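Side-chain contact in interleukin-2 receptor subunit beta (Mus musculus, PDB 6DG5), which serves as a subunit of the interleukin-2 receptor and probably transduces the cytokine's mitogenic signal into the cell: residues V18-S23 against L79-V84. Numbering follows the deposited sequence.
Sequences VSCMWS and LDINVV. With NAG (2-acetamido-2-deoxy-beta-D-glucopyranose), chain E.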
# COMPACT_ATOMS: atom_id res chain seq x y z
N VAL B 18 0.08 -10.56 -19.79
CA VAL B 18 1.40 -10.10 -20.21
C VAL B 18 1.35 -9.93 -21.72
O VAL B 18 1.01 -10.87 -22.45
CB VAL B 18 2.51 -11.08 -19.80
CG1 VAL B 18 3.86 -10.59 -20.29
CG2 VAL B 18 2.52 -11.28 -18.29
N SER B 19 1.68 -8.73 -22.19
CA SER B 19 1.63 -8.40 -23.61
C SER B 19 3.03 -8.04 -24.09
O SER B 19 3.69 -7.18 -23.50
CB SER B 19 0.66 -7.25 -23.87
OG SER B 19 0.48 -7.05 -25.27
N CYS B 20 3.46 -8.69 -25.17
CA CYS B 20 4.79 -8.48 -25.73
C CYS B 20 4.69 -7.95 -27.14
O CYS B 20 3.80 -8.35 -27.91
CB CYS B 20 5.60 -9.79 -25.73
SG CYS B 20 6.00 -10.45 -24.10
N MET B 21 5.60 -7.05 -27.50
CA MET B 21 5.66 -6.48 -28.84
C MET B 21 7.08 -6.61 -29.37
O MET B 21 8.04 -6.27 -28.68
CB MET B 21 5.22 -5.01 -28.83
CG MET B 21 5.12 -4.39 -30.21
SD MET B 21 4.09 -2.91 -30.24
CE MET B 21 2.46 -3.63 -30.01
N TRP B 22 7.20 -7.10 -30.60
CA TRP B 22 8.48 -7.36 -31.24
C TRP B 22 8.75 -6.31 -32.31
O TRP B 22 7.90 -6.07 -33.17
CB TRP B 22 8.51 -8.76 -31.86
CG TRP B 22 9.87 -9.22 -32.29
CD1 TRP B 22 11.07 -8.73 -31.86
CD2 TRP B 22 10.16 -10.25 -33.23
NE1 TRP B 22 12.10 -9.41 -32.48
CE2 TRP B 22 11.56 -10.35 -33.33
CE3 TRP B 22 9.38 -11.12 -34.00
CZ2 TRP B 22 12.20 -11.26 -34.17
CZ3 TRP B 22 10.01 -12.03 -34.83
CH2 TRP B 22 11.40 -12.09 -34.91
N SER B 23 9.92 -5.69 -32.25
CA SER B 23 10.31 -4.65 -33.19
C SER B 23 11.30 -5.23 -34.19
O SER B 23 12.43 -5.59 -33.83
CB SER B 23 10.91 -3.45 -32.45
OG SER B 23 9.96 -2.87 -31.57
N LEU B 79 9.84 -15.17 -15.28
CA LEU B 79 9.50 -16.07 -16.37
C LEU B 79 10.37 -15.78 -17.59
O LEU B 79 10.63 -14.62 -17.91
CB LEU B 79 8.01 -15.97 -16.74
CG LEU B 79 7.37 -14.62 -17.06
CD1 LEU B 79 7.47 -14.33 -18.54
CD2 LEU B 79 5.92 -14.62 -16.62
N ASP B 80 10.83 -16.84 -18.24
CA ASP B 80 11.70 -16.74 -19.40
C ASP B 80 10.84 -16.60 -20.65
O ASP B 80 10.10 -17.52 -21.01
CB ASP B 80 12.61 -17.96 -19.50
CG ASP B 80 13.47 -18.15 -18.26
OD1 ASP B 80 12.90 -18.19 -17.15
OD2 ASP B 80 14.70 -18.27 -18.40
N ILE B 81 10.95 -15.45 -21.32
CA ILE B 81 10.21 -15.20 -22.55
C ILE B 81 11.11 -15.55 -23.73
O ILE B 81 12.21 -15.00 -23.88
CB ILE B 81 9.74 -13.74 -22.63
CG1 ILE B 81 8.53 -13.55 -21.72
CG2 ILE B 81 9.37 -13.38 -24.06
CD1 ILE B 81 8.22 -12.11 -21.42
N ASN B 82 10.64 -16.47 -24.57
CA ASN B 82 11.37 -16.92 -25.74
C ASN B 82 10.52 -16.67 -26.98
O ASN B 82 9.31 -16.91 -26.97
CB ASN B 82 11.72 -18.41 -25.65
CG ASN B 82 12.39 -18.77 -24.34
OD1 ASN B 82 13.61 -18.80 -24.24
ND2 ASN B 82 11.58 -19.04 -23.32
N VAL B 83 11.16 -16.18 -28.04
CA VAL B 83 10.51 -15.97 -29.33
C VAL B 83 11.01 -17.04 -30.28
O VAL B 83 12.21 -17.13 -30.55
CB VAL B 83 10.78 -14.56 -29.88
CG1 VAL B 83 10.05 -14.37 -31.20
CG2 VAL B 83 10.36 -13.51 -28.87
N VAL B 84 10.09 -17.86 -30.79
CA VAL B 84 10.41 -18.93 -31.72
C VAL B 84 9.65 -18.69 -33.02
O VAL B 84 8.48 -18.28 -33.00
CB VAL B 84 10.06 -20.31 -31.13
CG1 VAL B 84 11.03 -20.66 -30.02
CG2 VAL B 84 8.64 -20.33 -30.62
C1 NAG E . -4.40 -8.48 -22.60
C2 NAG E . -5.89 -8.24 -22.89
C3 NAG E . -6.09 -7.64 -24.29
C4 NAG E . -5.16 -6.46 -24.54
C5 NAG E . -3.73 -6.89 -24.26
C6 NAG E . -2.70 -5.80 -24.45
C7 NAG E . -7.35 -9.81 -21.69
C8 NAG E . -8.05 -11.13 -21.75
N2 NAG E . -6.64 -9.48 -22.77
O3 NAG E . -7.45 -7.24 -24.44
O4 NAG E . -5.30 -6.05 -25.90
O5 NAG E . -3.65 -7.31 -22.89
O6 NAG E . -2.09 -5.44 -23.22
O7 NAG E . -7.42 -9.07 -20.71
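V83 approaches the indole of W22 over one face: its CG1 sits above the six-membered ring, displaced toward the rim, with W22 CZ3 the nearest carbon at 4.3 Å. W22 already faces inward from its place on the strand; with CG anti to the backbone N (chi1 -168°), the benzo part of the ring lies against V83. CG1 rather than CG2 of the valine meets the indole, and its side chain also rests on L8.

Two residues back on each strand the pattern recurs with different chemistry. I81 sends the long branch of its side chain across, and the terminal CD1 reaches C20 SG at 3.9 Å. This CG1-CD1 branch is extended (chi2 164°), and the methyl at its end lies against the sulfur, which is joined to C10 in a disulfide. I81 also touches C10 and L8, and the cystine and its neighbouring strand 8-12 thus shape the surface on which it lies.

The two strands run in the same general sense but are not parallel, with C20 about level with I81 and W22 with V83 at CA separations of 9.2 and 9.0 Å. No hydrogen bond joins them; the contact is apolar packing between side chains alone. Alternate residues face the other way: S19 points away from I81 and V83, its OG hydrogen-bonded to N61 OD1 and C60 O, while its CB comes within 3.4 Å of O6 of the N-acetylglucosamine.

Here is a worked example of face-to-face packing in a β-sandwich. The half-cystine followed two places later by an inward tryptophan is the C-x-W signature of the N-terminal, fibronectin-like domain in type I cytokine receptors.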